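Local structure of extracellular ligand-binding receptor (Rhodopseudomonas palustris, 4F06) at residues Pro57-Ser60 and Lys61-Gln65; Gly16-Ala19 and Leu20-Lys23; Gln363-Trp366 and Gly367-Lys370; Ala131-Ala134 and Lys135-Ala139; Pro262-Lys265 and Ala266-Leu270. The protein binds p-hydroxybenzoic acid, a benzoate derivative obtainable from lignin, and probably delivers such aromatic acids to an ABC transporter as its solute-binding protein. All blocks are in the same frame, centred on the assembly; numbering follows the deposited sequence.

Along the chain the order is contact 2, contact 1, contact 4, contact 5 and contact 3, spread beside both sheets of the periplasmic-binding-protein fold. Contacts 2 and 1 lie on helices 19-36 and 57-69, which follow strands 5-12 and 43-51 of the six-stranded sheet, their centres about 18 Å apart. Contact 4 ends helix 123-136, before strand 141-147 of the other sheet, about 41 Å from contact 1 between centres. Contact 3, in the C-terminal tail, comes within about 6 Å of contact 4 at the nearest atoms. Contact 5 opens helix 262-273, which packs against helix 19-36. Contact 2 borders ligand-pocket residues Y80, F81 and A204, its F21 side chain about 6 Å from a bound p-hydroxybenzoic acid.

Contact 1 of 5, residues Pro57-Ser60 and Lys61-Gln65; sequences PAQS and KALAQ
L63 leans back over the carbonyl of Q59, one turn earlier in helix 57-69. Its CB stands 3.6 Å from Q59 O and is equally near the carbonyl oxygen of S60. The branch carbon comes closer: L63 CG lies 3.3 Å from Q59 O, a position set by a first torsion of -70°, which turns CG beside the backbone N and anti to the carbonyl carbon. From there CD1 runs on past the same oxygen and ends 4.4 Å from CG of Q59, so that the leucine tip meets the aliphatic stem of the glutamine. Q59 O thus carries a leucine branch over it while it accepts the L63 N-H, with N and O 2.9 Å apart.

Three further backbone bonds of the i to i+4 kind complete the two turns: K61 N to P57 O, A62 N to A58 O and A64 N to S60 O. The first is the straightest at the hydrogen, at 168°. K61, with CG anti to its own N, sends a fully extended chain away from the helix after its CB has passed P57 O.

The helix is the crossover between strands 43-51 and 75-78 of a beta-alpha-beta unit. Its buried side, S60 and A64, rests on I11 of the intervening strand 5-12, while P57, S60 and A64 also touch helix 82-88 through N84, A87 and V88.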
loop_
_atom_site.group_PDB
_atom_site.type_symbol
_atom_site.label_atom_id
_atom_site.label_comp_id
_atom_site.label_asym_id
_atom_site.label_seq_id
_atom_site.Cartn_x
_atom_site.Cartn_y
_atom_site.Cartn_z
ATOM N N PRO A 57 16.075 5.145 -8.007
ATOM C CA PRO A 57 16.757 4.321 -7.003
ATOM C C PRO A 57 17.981 4.960 -6.359
ATOM O O PRO A 57 18.136 4.898 -5.171
ATOM C CB PRO A 57 17.118 3.048 -7.833
ATOM C CG PRO A 57 16.042 2.952 -8.896
ATOM C CD PRO A 57 15.780 4.390 -9.255
ATOM N N ALA A 58 18.811 5.540 -7.199
ATOM C CA ALA A 58 20.026 6.151 -6.656
ATOM C C ALA A 58 19.723 7.269 -5.668
ATOM O O ALA A 58 20.434 7.445 -4.669
ATOM C CB ALA A 58 20.929 6.664 -7.796
ATOM N N GLN A 59 18.657 8.032 -5.939
ATOM C CA GLN A 59 18.289 9.091 -5.022
ATOM C C GLN A 59 17.865 8.511 -3.674
ATOM O O GLN A 59 18.258 9.021 -2.622
ATOM C CB GLN A 59 17.170 9.929 -5.621
ATOM C CG GLN A 59 16.633 10.994 -4.676
ATOM C CD GLN A 59 15.736 11.889 -5.489
ATOM O OE1 GLN A 59 14.582 11.553 -5.756
ATOM N NE2 GLN A 59 16.293 12.917 -6.026
ATOM N N SER A 60 17.051 7.462 -3.683
ATOM C CA SER A 60 16.624 6.884 -2.396
ATOM C C SER A 60 17.767 6.201 -1.650
ATOM O O SER A 60 17.852 6.325 -0.429
ATOM C CB SER A 60 15.480 5.908 -2.586
ATOM O OG SER A 60 14.216 6.604 -2.669
ATOM N N LYS A 61 18.685 5.564 -2.392
ATOM C CA LYS A 61 19.879 5.021 -1.766
ATOM C C LYS A 61 20.671 6.120 -1.045
ATOM O O LYS A 61 21.083 5.971 0.105
ATOM C CB LYS A 61 20.740 4.286 -2.800
ATOM C CG LYS A 61 21.921 3.552 -2.201
ATOM C CD LYS A 61 22.749 2.859 -3.284
ATOM C CE LYS A 61 23.953 2.159 -2.696
ATOM N NZ LYS A 61 24.794 1.596 -3.786
ATOM N N ALA A 62 20.868 7.258 -1.740
ATOM C CA ALA A 62 21.633 8.352 -1.164
ATOM C C ALA A 62 20.912 8.933 0.049
ATOM O O ALA A 62 21.557 9.274 1.042
ATOM C CB ALA A 62 21.907 9.412 -2.217
ATOM N N LEU A 63 19.582 9.056 -0.001
ATOM C CA LEU A 63 18.868 9.585 1.166
ATOM C C LEU A 63 19.046 8.647 2.355
ATOM O O LEU A 63 19.245 9.121 3.480
ATOM C CB LEU A 63 17.375 9.708 0.852
ATOM C CG LEU A 63 16.964 10.794 -0.160
ATOM C CD1 LEU A 63 15.481 10.617 -0.473
ATOM C CD2 LEU A 63 17.293 12.187 0.323
ATOM N N ALA A 64 18.943 7.344 2.112
ATOM C CA ALA A 64 19.118 6.390 3.216
ATOM C C ALA A 64 20.514 6.483 3.827
ATOM O O ALA A 64 20.668 6.450 5.052
ATOM C CB ALA A 64 18.805 4.996 2.706
ATOM N N GLN A 65 21.521 6.566 2.948
ATOM C CA GLN A 65 22.895 6.653 3.452
ATOM C C GLN A 65 23.099 7.949 4.240
ATOM O O GLN A 65 23.770 7.917 5.269
ATOM C CB GLN A 65 23.892 6.557 2.294
ATOM C CG GLN A 65 23.889 5.163 1.716
ATOM C CD GLN A 65 24.708 5.004 0.468
ATOM O OE1 GLN A 65 24.894 5.964 -0.299
ATOM N NE2 GLN A 65 25.237 3.782 0.266
#

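Contact 2 of 5, residues Gly16-Ala19 and Leu20-Lys23; sequences GPYA and LFGK
Y18 O is gripped by two donors, the backbone N-H of F21 at 3.0 Å and the hydroxyl of T13, at the place where a type I beta turn, G16 to A19, feeds into helix 19-36. This is the loop that follows strand 5-12 in one lobe of the periplasmic-binding-protein fold. The F21 N-H reaches the oxygen from above the carbonyl plane and is bent to 141°, as suits an i to i+3 bond closing a four-residue turn. One residue on, A19 O takes the K23 N-H at 3.0 Å with an angle of 171°, the first regular helical bond across this junction.

The F21 ring stays close to the turn. With CG beside its own N (chi1 -60°), its CD2 edge comes 3.5 Å from Y18 O, which lies near the ring plane, and 4.2 Å from CB of Y18. Beyond the turn F21 meets the ring of Y80 and touches A204, both pocket residues, and its side chain lies about 6 Å from the bound p-hydroxybenzoic acid; the Y18 ring packs edge-to-face with F81, also of that pocket. K23, fully extended, carries its amine out to a salt bridge with E280.

At the start of the helix a water joins the two segments: it donates to P17 O at 2.8 Å and accepts from L20 N at 3.0 Å.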
loop_
_atom_site.group_PDB
_atom_site.type_symbol
_atom_site.label_atom_id
_atom_site.label_comp_id
_atom_site.label_asym_id
_atom_site.label_seq_id
_atom_site.Cartn_x
_atom_site.Cartn_y
_atom_site.Cartn_z
ATOM N N GLY A 16 5.745 16.879 -4.938
ATOM C CA GLY A 16 5.541 16.402 -6.273
ATOM C C GLY A 16 4.190 15.731 -6.459
ATOM O O GLY A 16 3.317 15.818 -5.600
ATOM N N PRO A 17 4.013 14.990 -7.555
ATOM C CA PRO A 17 2.711 14.453 -7.924
ATOM C C PRO A 17 2.151 13.487 -6.878
ATOM O O PRO A 17 0.918 13.318 -6.800
ATOM C CB PRO A 17 2.976 13.788 -9.267
ATOM C CG PRO A 17 4.277 14.366 -9.770
ATOM C CD PRO A 17 5.024 14.889 -8.624
ATOM N N TYR A 18 3.036 12.801 -6.143
ATOM C CA TYR A 18 2.625 11.799 -5.143
ATOM C C TYR A 18 2.732 12.349 -3.724
ATOM O O TYR A 18 2.711 11.564 -2.754
ATOM C CB TYR A 18 3.517 10.538 -5.303
ATOM C CG TYR A 18 3.345 9.914 -6.671
ATOM C CD1 TYR A 18 2.336 8.967 -6.920
ATOM C CD2 TYR A 18 4.219 10.238 -7.731
ATOM C CE1 TYR A 18 2.185 8.386 -8.190
ATOM C CE2 TYR A 18 4.073 9.690 -8.993
ATOM C CZ TYR A 18 3.053 8.757 -9.221
ATOM O OH TYR A 18 2.857 8.147 -10.446
ATOM N N ALA A 19 2.757 13.674 -3.563
ATOM C CA ALA A 19 2.992 14.299 -2.262
ATOM C C ALA A 19 1.996 13.861 -1.207
ATOM O O ALA A 19 2.359 13.762 -0.032
ATOM C CB ALA A 19 2.938 15.810 -2.392
ATOM N N LEU A 20 0.743 13.607 -1.578
ATOM C CA LEU A 20 -0.211 13.247 -0.533
ATOM C C LEU A 20 0.174 11.972 0.169
ATOM O O LEU A 20 -0.081 11.791 1.349
ATOM C CB LEU A 20 -1.619 13.104 -1.146
ATOM C CG LEU A 20 -2.754 12.951 -0.095
ATOM C CD1 LEU A 20 -2.733 14.047 0.999
ATOM C CD2 LEU A 20 -4.073 13.070 -0.832
ATOM N N PHE A 21 0.794 11.039 -0.562
ATOM C CA PHE A 21 1.134 9.738 0.023
ATOM C C PHE A 21 2.249 9.827 1.046
ATOM O O PHE A 21 2.236 9.065 2.048
ATOM C CB PHE A 21 1.411 8.708 -1.060
ATOM C CG PHE A 21 0.205 8.545 -1.926
ATOM C CD1 PHE A 21 -0.882 7.793 -1.460
ATOM C CD2 PHE A 21 0.092 9.239 -3.151
ATOM C CE1 PHE A 21 -2.050 7.724 -2.220
ATOM C CE2 PHE A 21 -1.096 9.159 -3.901
ATOM C CZ PHE A 21 -2.157 8.406 -3.422
ATOM N N GLY A 22 3.231 10.701 0.832
ATOM C CA GLY A 22 4.269 10.918 1.846
ATOM C C GLY A 22 3.771 11.768 2.992
ATOM O O GLY A 22 4.112 11.505 4.171
ATOM N N LYS A 23 2.955 12.782 2.687
ATOM C CA LYS A 23 2.306 13.545 3.757
ATOM C C LYS A 23 1.530 12.586 4.677
ATOM O O LYS A 23 1.522 12.776 5.895
ATOM C CB LYS A 23 1.342 14.583 3.182
ATOM C CG LYS A 23 0.649 15.478 4.203
ATOM C CD LYS A 23 -0.318 16.471 3.521
ATOM C CE LYS A 23 -1.017 17.417 4.475
ATOM N NZ LYS A 23 -1.816 18.381 3.673
HETATM O O HOH W 1 -0.461 13.316 -4.347
#

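Contact 3 of 5, residues Gln363-Trp366 and Gly367-Lys370; sequences QPDW and GLAK
G367 opens the second segment by giving its N-H to OD1 of D365, 3.0 Å away and met from above the carboxylate plane. CG anti to the backbone N (chi1 178°) brings OD1 of D365 to this N-H, and the hydroxyls of S107 and T122 bond to the same oxygen. L368 follows, its N donating to D365 O at 3.0 Å, while its branch carbon CG lies 3.4 Å from the other carboxylate oxygen, OD2; the two side chains cross obliquely. The OD1 bond makes D365 the N-cap of the short, weakly bonded helix 366-369, in the C-terminal tail after strand 351-363. An alanine here would remove the carboxylate and is likely to leave the G367 N-H and both hydroxyls without their shared acceptor. A369 adds a second backbone donor to D365 O, and its CB touches CG of P364 at 4.2 Å and CE3 of W366 at 4.3 Å. That indole is itself covered on one face by P364, whose CG sits 3.7 Å above the ring centre. K370 closes the run, its N donating at 2.7 Å to a water that in turn donates to W366 O, while its CE reaches the neighbourhood of W366 CZ3.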
loop_
_atom_site.group_PDB
_atom_site.type_symbol
_atom_site.label_atom_id
_atom_site.label_comp_id
_atom_site.label_asym_id
_atom_site.label_seq_id
_atom_site.Cartn_x
_atom_site.Cartn_y
_atom_site.Cartn_z
ATOM N N GLN A 363 -5.200 -12.858 5.099
ATOM C CA GLN A 363 -4.449 -13.214 3.883
ATOM C C GLN A 363 -2.946 -13.017 4.110
ATOM O O GLN A 363 -2.541 -11.963 4.603
ATOM C CB GLN A 363 -4.885 -12.335 2.720
ATOM C CG GLN A 363 -6.375 -12.392 2.447
ATOM C CD GLN A 363 -6.865 -13.762 2.044
ATOM O OE1 GLN A 363 -7.581 -14.462 2.826
ATOM N NE2 GLN A 363 -6.495 -14.175 0.872
ATOM N N PRO A 364 -2.110 -14.017 3.769
ATOM C CA PRO A 364 -0.659 -13.837 3.802
ATOM C C PRO A 364 -0.163 -13.193 2.488
ATOM O O PRO A 364 -0.973 -12.814 1.624
ATOM C CB PRO A 364 -0.180 -15.288 3.882
ATOM C CG PRO A 364 -1.139 -16.014 2.957
ATOM C CD PRO A 364 -2.503 -15.364 3.294
ATOM N N ASP A 365 1.153 -13.010 2.376
ATOM C CA ASP A 365 1.701 -12.637 1.073
ATOM C C ASP A 365 1.654 -13.848 0.152
ATOM O O ASP A 365 2.594 -14.656 0.129
ATOM C CB ASP A 365 3.124 -12.077 1.212
ATOM C CG ASP A 365 3.713 -11.739 -0.125
ATOM O OD1 ASP A 365 2.975 -11.710 -1.149
ATOM O OD2 ASP A 365 4.929 -11.484 -0.182
ATOM N N TRP A 366 0.603 -13.990 -0.644
ATOM C CA TRP A 366 0.508 -15.119 -1.531
ATOM C C TRP A 366 1.633 -15.210 -2.547
ATOM O O TRP A 366 1.815 -16.269 -3.132
ATOM C CB TRP A 366 -0.823 -15.102 -2.283
ATOM C CG TRP A 366 -2.036 -15.258 -1.424
ATOM C CD1 TRP A 366 -3.046 -14.334 -1.185
ATOM C CD2 TRP A 366 -2.397 -16.456 -0.718
ATOM N NE1 TRP A 366 -4.023 -14.892 -0.367
ATOM C CE2 TRP A 366 -3.662 -16.162 -0.025
ATOM C CE3 TRP A 366 -1.791 -17.691 -0.542
ATOM C CZ2 TRP A 366 -4.291 -17.114 0.795
ATOM C CZ3 TRP A 366 -2.440 -18.648 0.265
ATOM C CH2 TRP A 366 -3.650 -18.349 0.930
ATOM N N GLY A 367 2.385 -14.115 -2.799
ATOM C CA GLY A 367 3.519 -14.197 -3.716
ATOM C C GLY A 367 4.664 -15.045 -3.196
ATOM O O GLY A 367 5.475 -15.546 -3.978
ATOM N N LEU A 368 4.756 -15.218 -1.878
ATOM C CA LEU A 368 5.847 -15.989 -1.237
ATOM C C LEU A 368 5.328 -17.234 -0.533
ATOM O O LEU A 368 6.104 -18.155 -0.264
ATOM C CB LEU A 368 6.574 -15.133 -0.210
ATOM C CG LEU A 368 7.247 -13.894 -0.778
ATOM C CD1 LEU A 368 7.962 -13.183 0.368
ATOM C CD2 LEU A 368 8.166 -14.211 -1.954
ATOM N N ALA A 369 4.047 -17.278 -0.201
ATOM C CA ALA A 369 3.544 -18.339 0.705
ATOM C C ALA A 369 3.640 -19.761 0.097
ATOM O O ALA A 369 3.705 -20.742 0.851
ATOM C CB ALA A 369 2.115 -18.039 1.148
ATOM N N LYS A 370 3.679 -19.898 -1.231
ATOM C CA LYS A 370 3.731 -21.232 -1.840
ATOM C C LYS A 370 5.114 -21.589 -2.352
ATOM O O LYS A 370 5.300 -22.620 -2.977
ATOM C CB LYS A 370 2.682 -21.384 -2.945
ATOM C CG LYS A 370 1.274 -21.374 -2.389
ATOM C CD LYS A 370 0.285 -21.718 -3.477
ATOM C CE LYS A 370 -1.125 -21.361 -3.048
ATOM N NZ LYS A 370 -2.124 -21.816 -4.058
HETATM O O HOH W 2 3.985 -18.180 -3.322
#

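Contact 4 of 5, residues Ala131-Ala134 and Lys135-Ala139; sequences AKVA and KQKGA
V133 and K137, one turn apart at the end of helix 123-136, are brought side by side by their first torsions. V133 has CG1 anti to its backbone N (chi1 174°), and K137 has CG turned beside its own N (chi1 -62°), so that both branches point the same way and V133 CG1 meets K137 CG at 3.7 Å. The lysine CG also lies 3.3 Å from V133 O, the acceptor of the K137 N-H at 2.8 Å; beyond CG the chain bends twice and leads off the helix.

The end of the helix is a Schellman motif. A134 O takes the N-H of A139, five residues on, at 3.0 Å, and inside that loop G138 N returns to K135 O, also at 3.0 Å. A weak bond from K137 N shares A134 O. G138 makes the reversal with a positive phi of 92°, where a side chain would be jammed against the carbonyl oxygen of K137. The pair of alanines is the usual apolar partner of the motif: A134 CB and A139 CB touch at 4.3 Å, and both rest on M197 of strand 197-201, while A134 also packs on F159 and F163 of helix 150-165.

In this way the last carbonyls of V133, A134 and K135 keep N-H partners where the helix runs out. The amine of K135 adds a weak bond to E166 O, and K135 and K137, at the negative end of the helix dipole, probably experience a mildly favourable field.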
loop_
_atom_site.group_PDB
_atom_site.type_symbol
_atom_site.label_atom_id
_atom_site.label_comp_id
_atom_site.label_asym_id
_atom_site.label_seq_id
_atom_site.Cartn_x
_atom_site.Cartn_y
_atom_site.Cartn_z
ATOM N N ALA A 131 -9.238 -11.718 -8.000
ATOM C CA ALA A 131 -9.523 -12.749 -9.014
ATOM C C ALA A 131 -10.653 -13.672 -8.571
ATOM O O ALA A 131 -11.449 -14.120 -9.409
ATOM C CB ALA A 131 -8.250 -13.546 -9.308
ATOM N N LYS A 132 -10.690 -13.978 -7.269
ATOM C CA LYS A 132 -11.794 -14.771 -6.712
ATOM C C LYS A 132 -13.128 -14.044 -6.872
ATOM O O LYS A 132 -14.119 -14.621 -7.333
ATOM C CB LYS A 132 -11.495 -15.054 -5.225
ATOM C CG LYS A 132 -10.433 -16.156 -5.021
ATOM C CD LYS A 132 -10.118 -16.501 -3.557
ATOM C CE LYS A 132 -9.438 -17.865 -3.427
ATOM N NZ LYS A 132 -9.633 -18.542 -2.103
ATOM N N VAL A 133 -13.144 -12.760 -6.572
ATOM C CA VAL A 133 -14.371 -11.980 -6.698
ATOM C C VAL A 133 -14.782 -11.848 -8.175
ATOM O O VAL A 133 -15.954 -11.916 -8.520
ATOM C CB VAL A 133 -14.257 -10.582 -6.057
ATOM C CG1 VAL A 133 -15.521 -9.757 -6.340
ATOM C CG2 VAL A 133 -14.067 -10.711 -4.562
ATOM N N ALA A 134 -13.790 -11.702 -9.057
ATOM C CA ALA A 134 -14.106 -11.574 -10.482
ATOM C C ALA A 134 -14.918 -12.800 -10.955
ATOM O O ALA A 134 -15.946 -12.661 -11.649
ATOM C CB ALA A 134 -12.834 -11.384 -11.300
ATOM N N LYS A 135 -14.484 -13.985 -10.519
ATOM C CA LYS A 135 -15.195 -15.190 -10.884
ATOM C C LYS A 135 -16.594 -15.191 -10.229
ATOM O O LYS A 135 -17.573 -15.525 -10.877
ATOM C CB LYS A 135 -14.378 -16.404 -10.418
ATOM C CG LYS A 135 -15.048 -17.732 -10.677
ATOM C CD LYS A 135 -15.006 -17.988 -12.150
ATOM C CE LYS A 135 -15.892 -19.160 -12.520
ATOM N NZ LYS A 135 -15.777 -19.409 -13.973
ATOM N N GLN A 136 -16.668 -14.826 -8.945
ATOM C CA GLN A 136 -17.959 -14.847 -8.211
ATOM C C GLN A 136 -18.944 -13.884 -8.876
ATOM O O GLN A 136 -20.149 -14.176 -8.865
ATOM C CB GLN A 136 -17.763 -14.468 -6.732
ATOM C CG GLN A 136 -17.037 -15.507 -5.856
ATOM C CD GLN A 136 -17.878 -16.751 -5.629
ATOM O OE1 GLN A 136 -18.895 -16.926 -6.244
ATOM N NE2 GLN A 136 -17.463 -17.591 -4.749
ATOM N N LYS A 137 -18.438 -12.783 -9.459
ATOM C CA LYS A 137 -19.287 -11.775 -10.100
ATOM C C LYS A 137 -19.654 -12.137 -11.543
ATOM O O LYS A 137 -20.310 -11.360 -12.228
ATOM C CB LYS A 137 -18.655 -10.355 -10.068
ATOM C CG LYS A 137 -18.401 -9.759 -8.680
ATOM C CD LYS A 137 -19.665 -9.452 -7.913
ATOM C CE LYS A 137 -19.941 -7.961 -7.914
ATOM N NZ LYS A 137 -21.353 -7.690 -7.518
ATOM N N GLY A 138 -19.197 -13.289 -12.023
ATOM C CA GLY A 138 -19.606 -13.778 -13.332
ATOM C C GLY A 138 -18.693 -13.380 -14.474
ATOM O O GLY A 138 -19.046 -13.605 -15.616
ATOM N N ALA A 139 -17.498 -12.847 -14.195
ATOM C CA ALA A 139 -16.603 -12.493 -15.298
ATOM C C ALA A 139 -16.153 -13.735 -16.008
ATOM O O ALA A 139 -15.917 -14.776 -15.375
ATOM C CB ALA A 139 -15.380 -11.736 -14.789
#

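Contact 5 of 5, residues Pro262-Lys265 and Ala266-Leu270; sequences PENK and AFLAL
N264 spreads its side-chain amide over two residues of the next turn. OD1 comes 3.6 Å from CD2 of F267, lying at the ring edge near its plane, and ND2 comes 4.0 Å from CD1 of L268. The amide and ring planes stand 36° apart, so the two groups neither stack nor meet squarely. A chi1 of -167°, with CG anti to the backbone N, swings the amide forward to reach both. The carbonyl of N264 serves the same neighbour from the backbone side: it accepts the L268 N-H at 2.9 Å, while L268 CG lies 3.3 Å from that oxygen. F267 likewise has its CB 3.4 Å from E263 O, which takes the F267 N-H.

These residues form the first turns of helix 262-273, in which A266 N to P262 O and A269 N to K265 O continue the i to i+4 pattern. In the periplasmic-binding-protein fold this helix follows strand 250-253. Just ahead of it, S261 OG is bonded to the N264 N-H, and D260 forms a salt bridge with the K265 amine, whose chain bends at its last torsion.

The amide of N264 is fixed from further out. OD1 is hydrogen-bonded to the hydroxyl of Y255, and ND2 to the carbonyls of V257 and H259, so three bonds settle which way the buried amide is turned and with it which end faces the ring. F267 in turn is flanked by P323 and packs edge-to-face with Y289 of helix 283-301, while L270 reaches A31 and A34 of helix 19-36.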
loop_
_atom_site.group_PDB
_atom_site.type_symbol
_atom_site.label_atom_id
_atom_site.label_comp_id
_atom_site.label_asym_id
_atom_site.label_seq_id
_atom_site.Cartn_x
_atom_site.Cartn_y
_atom_site.Cartn_z
ATOM N N PRO A 262 -14.082 0.130 16.151
ATOM C CA PRO A 262 -13.688 1.146 17.135
ATOM C C PRO A 262 -12.266 1.639 16.908
ATOM O O PRO A 262 -11.967 2.814 17.129
ATOM C CB PRO A 262 -13.788 0.393 18.476
ATOM C CG PRO A 262 -14.753 -0.709 18.217
ATOM C CD PRO A 262 -14.633 -1.093 16.776
ATOM N N GLU A 263 -11.362 0.737 16.534
ATOM C CA GLU A 263 -9.984 1.161 16.358
ATOM C C GLU A 263 -9.837 2.113 15.180
ATOM O O GLU A 263 -9.038 3.047 15.234
ATOM C CB GLU A 263 -9.055 -0.049 16.197
ATOM C CG GLU A 263 -7.595 0.321 16.124
ATOM C CD GLU A 263 -7.124 1.194 17.284
ATOM O OE1 GLU A 263 -7.734 1.133 18.365
ATOM O OE2 GLU A 263 -6.135 1.949 17.066
ATOM N N ASN A 264 -10.582 1.883 14.095
ATOM C CA ASN A 264 -10.505 2.839 12.993
ATOM C C ASN A 264 -11.123 4.188 13.378
ATOM O O ASN A 264 -10.564 5.221 13.039
ATOM C CB ASN A 264 -11.138 2.296 11.717
ATOM C CG ASN A 264 -10.771 3.161 10.521
ATOM O OD1 ASN A 264 -9.592 3.562 10.378
ATOM N ND2 ASN A 264 -11.744 3.478 9.681
ATOM N N LYS A 265 -12.233 4.179 14.118
ATOM C CA LYS A 265 -12.825 5.456 14.548
ATOM C C LYS A 265 -11.834 6.221 15.421
ATOM O O LYS A 265 -11.679 7.455 15.281
ATOM C CB LYS A 265 -14.121 5.167 15.289
ATOM C CG LYS A 265 -15.215 4.632 14.375
ATOM C CD LYS A 265 -16.438 4.219 15.204
ATOM C CE LYS A 265 -17.714 4.040 14.395
ATOM N NZ LYS A 265 -17.438 2.953 13.481
ATOM N N ALA A 266 -11.123 5.518 16.305
ATOM C CA ALA A 266 -10.152 6.169 17.152
ATOM C C ALA A 266 -8.976 6.716 16.318
ATOM O O ALA A 266 -8.504 7.816 16.556
ATOM C CB ALA A 266 -9.655 5.170 18.199
ATOM N N PHE A 267 -8.526 5.948 15.336
ATOM C CA PHE A 267 -7.428 6.371 14.456
ATOM C C PHE A 267 -7.820 7.618 13.690
ATOM O O PHE A 267 -7.005 8.539 13.597
ATOM C CB PHE A 267 -7.171 5.215 13.474
ATOM C CG PHE A 267 -6.166 5.497 12.365
ATOM C CD1 PHE A 267 -4.845 5.913 12.658
ATOM C CD2 PHE A 267 -6.533 5.298 11.031
ATOM C CE1 PHE A 267 -3.929 6.134 11.645
ATOM C CE2 PHE A 267 -5.607 5.496 10.023
ATOM C CZ PHE A 267 -4.323 5.939 10.314
ATOM N N LEU A 268 -9.045 7.688 13.142
ATOM C CA LEU A 268 -9.450 8.889 12.416
ATOM C C LEU A 268 -9.476 10.094 13.355
ATOM O O LEU A 268 -9.064 11.204 12.971
ATOM C CB LEU A 268 -10.818 8.642 11.782
ATOM C CG LEU A 268 -10.827 7.568 10.669
ATOM C CD1 LEU A 268 -12.225 7.408 10.105
ATOM C CD2 LEU A 268 -9.815 7.812 9.541
ATOM N N ALA A 269 -9.949 9.913 14.588
ATOM C CA ALA A 269 -9.924 11.014 15.554
ATOM C C ALA A 269 -8.491 11.472 15.831
ATOM O O ALA A 269 -8.218 12.674 15.955
ATOM C CB ALA A 269 -10.628 10.574 16.836
ATOM N N LEU A 270 -7.568 10.513 15.952
ATOM C CA LEU A 270 -6.158 10.845 16.216
ATOM C C LEU A 270 -5.553 11.552 15.012
ATOM O O LEU A 270 -4.740 12.460 15.183
ATOM C CB LEU A 270 -5.363 9.588 16.559
ATOM C CG LEU A 270 -5.702 8.993 17.933
ATOM C CD1 LEU A 270 -5.184 7.548 18.049
ATOM C CD2 LEU A 270 -5.135 9.873 19.060
#